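PDB 2P9B: possible prolidase from Bifidobacterium longum NCC2705, which probably hydrolyses carbon-nitrogen bonds other than peptide bonds, as a member of the amidohydrolase family. Local coordinates for residues 65-73 / 402-410. Residues are numbered along the deposited sequence; the frame is centred on the assembly and turned at random.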
# COMPACT_ATOMS: atom_id res chain seq x y z
N THR A 65 -0.79 -18.90 21.95
CA THR A 65 0.38 -19.04 22.80
C THR A 65 1.65 -19.08 21.94
O THR A 65 1.72 -19.83 20.97
CB THR A 65 0.30 -20.32 23.65
OG1 THR A 65 -0.86 -20.27 24.49
CG2 THR A 65 1.54 -20.48 24.51
N GLY A 66 2.63 -18.25 22.29
CA GLY A 66 3.88 -18.20 21.56
C GLY A 66 3.81 -17.44 20.24
O GLY A 66 4.81 -17.35 19.51
N LYS A 67 2.65 -16.89 19.93
CA LYS A 67 2.46 -16.16 18.68
C LYS A 67 2.37 -14.65 18.91
O LYS A 67 2.12 -14.19 20.02
CB LYS A 67 1.17 -16.62 17.99
CG LYS A 67 1.08 -18.12 17.71
CD LYS A 67 2.04 -18.55 16.61
CE LYS A 67 1.83 -20.01 16.23
NZ LYS A 67 2.03 -20.93 17.39
N ILE A 68 2.60 -13.89 17.84
CA ILE A 68 2.49 -12.44 17.87
C ILE A 68 1.32 -12.09 16.96
O ILE A 68 1.16 -12.71 15.91
CB ILE A 68 3.76 -11.74 17.32
CG1 ILE A 68 4.83 -11.62 18.41
CG2 ILE A 68 3.42 -10.36 16.77
CD1 ILE A 68 5.39 -12.92 18.88
N VAL A 69 0.48 -11.14 17.37
CA VAL A 69 -0.62 -10.73 16.52
C VAL A 69 -0.52 -9.22 16.37
O VAL A 69 -0.24 -8.51 17.34
CB VAL A 69 -2.00 -11.09 17.10
CG1 VAL A 69 -2.21 -10.41 18.44
CG2 VAL A 69 -3.10 -10.69 16.11
N MSE A 70 -0.73 -8.74 15.15
CA MSE A 70 -0.64 -7.32 14.86
C MSE A 70 -1.70 -6.98 13.83
O MSE A 70 -2.38 -7.87 13.32
CB MSE A 70 0.77 -6.98 14.31
CG MSE A 70 1.13 -7.61 12.95
SE MSE A 70 2.78 -7.03 12.15
CE MSE A 70 2.20 -5.31 11.56
N PRO A 71 -1.89 -5.68 13.54
CA PRO A 71 -2.90 -5.33 12.54
C PRO A 71 -2.44 -5.88 11.20
O PRO A 71 -1.23 -6.04 10.98
CB PRO A 71 -2.88 -3.80 12.54
CG PRO A 71 -2.42 -3.45 13.95
CD PRO A 71 -1.33 -4.48 14.18
N GLY A 72 -3.37 -6.16 10.30
CA GLY A 72 -2.97 -6.67 9.00
C GLY A 72 -2.13 -5.63 8.28
O GLY A 72 -2.32 -4.42 8.49
N LEU A 73 -1.20 -6.07 7.44
CA LEU A 73 -0.39 -5.11 6.69
C LEU A 73 -1.27 -4.46 5.63
O LEU A 73 -2.28 -5.01 5.23
CB LEU A 73 0.80 -5.80 6.01
CG LEU A 73 1.90 -6.36 6.93
CD1 LEU A 73 2.95 -7.09 6.10
CD2 LEU A 73 2.54 -5.20 7.71
N ASP A 402 -9.00 -7.36 11.12
CA ASP A 402 -7.95 -7.62 10.14
C ASP A 402 -6.72 -7.93 10.99
O ASP A 402 -6.03 -7.02 11.46
CB ASP A 402 -7.70 -6.38 9.27
CG ASP A 402 -8.83 -6.12 8.28
OD1 ASP A 402 -9.27 -7.09 7.61
OD2 ASP A 402 -9.27 -4.96 8.15
N LEU A 403 -6.46 -9.22 11.19
CA LEU A 403 -5.35 -9.64 12.04
C LEU A 403 -4.27 -10.41 11.31
O LEU A 403 -4.55 -11.23 10.44
CB LEU A 403 -5.86 -10.52 13.18
CG LEU A 403 -7.21 -10.19 13.83
CD1 LEU A 403 -7.45 -11.13 15.02
CD2 LEU A 403 -7.23 -8.76 14.29
N LEU A 404 -3.03 -10.16 11.70
CA LEU A 404 -1.91 -10.87 11.11
C LEU A 404 -1.19 -11.56 12.26
O LEU A 404 -0.66 -10.91 13.16
CB LEU A 404 -0.97 -9.90 10.39
CG LEU A 404 0.37 -10.47 9.92
CD1 LEU A 404 0.15 -11.70 9.05
CD2 LEU A 404 1.14 -9.38 9.17
N VAL A 405 -1.22 -12.89 12.25
CA VAL A 405 -0.59 -13.68 13.30
C VAL A 405 0.78 -14.15 12.82
O VAL A 405 0.91 -14.75 11.75
CB VAL A 405 -1.46 -14.89 13.66
CG1 VAL A 405 -0.88 -15.62 14.87
CG2 VAL A 405 -2.89 -14.42 13.96
N LEU A 406 1.80 -13.86 13.63
CA LEU A 406 3.19 -14.19 13.31
C LEU A 406 3.81 -15.18 14.29
O LEU A 406 3.36 -15.33 15.42
CB LEU A 406 4.02 -12.91 13.28
CG LEU A 406 3.44 -11.79 12.41
CD1 LEU A 406 4.26 -10.51 12.57
CD2 LEU A 406 3.41 -12.24 10.97
N ASN A 407 4.88 -15.84 13.85
CA ASN A 407 5.57 -16.82 14.68
C ASN A 407 6.69 -16.19 15.51
O ASN A 407 7.26 -16.84 16.39
CB ASN A 407 6.12 -17.95 13.81
CG ASN A 407 5.03 -18.86 13.28
OD1 ASN A 407 5.06 -19.26 12.12
ND2 ASN A 407 4.08 -19.19 14.13
N ALA A 408 7.01 -14.93 15.22
CA ALA A 408 8.06 -14.23 15.95
C ALA A 408 7.74 -12.74 16.00
O ALA A 408 6.85 -12.28 15.29
CB ALA A 408 9.42 -14.47 15.29
N ASN A 409 8.47 -12.00 16.82
CA ASN A 409 8.25 -10.57 16.96
C ASN A 409 8.95 -9.76 15.87
O ASN A 409 10.18 -9.73 15.81
CB ASN A 409 8.74 -10.09 18.33
CG ASN A 409 8.30 -8.68 18.65
OD1 ASN A 409 8.01 -7.90 17.76
ND2 ASN A 409 8.27 -8.35 19.94
N PRO A 410 8.18 -9.08 15.00
CA PRO A 410 8.76 -8.28 13.92
C PRO A 410 9.56 -7.07 14.40
O PRO A 410 10.33 -6.50 13.63
CB PRO A 410 7.54 -7.90 13.09
CG PRO A 410 6.47 -7.75 14.13
CD PRO A 410 6.71 -8.98 15.00
O HOH W 1 5.88 -19.02 17.51
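Ile68, Met70, Leu404 and Leu406 share one face of an antiparallel strand pair, and their packing illustrates how a short ladder sets which side chains become neighbours. Met70, a selenomethionine, runs beside Leu404 in the same direction, its CG 4.0 Å from Leu404 CB. With CG wedged between backbone N and carbonyl carbon (chi1 65°) and chi2 extended, SE is carried across Leu406, 3.8 Å from its CD1. The CD2 branch of Leu404 meets Leu73 CG at 3.8 Å, the two side chains crossing at a slant, and helix 371-385 covers Met70 and Leu73. Ile68 leans instead on the turn after the partner strand: CG2 slides past Pro410, 4.0 Å from its CD, while CD1 rests against the peptide joining Ala408 to Asn409. Trimming Ile68 to an alanine would probably open a gap under this turn and take from the Pro410 ring one of its apolar neighbours, leaving it to Met70. The other face carries Val69, whose CG2 lies 4.0 Å from CB of Leu403 and also approaches Val405, with strand 19-22 packed against it. Between the faces, Ile68 and Leu406 exchange two nearly straight backbone bonds, as Met70 and Leu404 do less straightly; Gly72 N reaches Asp402 O from above the carbonyl plane. Next to Lys67, a water donates to both Gly66 O and Asn407 O. Strand 68-78 continues beside strand 129-134, so this antiparallel pairing joins late chain to early chain, probably where the small β-domain typical of many amidohydrolases adjoins the TIM barrel.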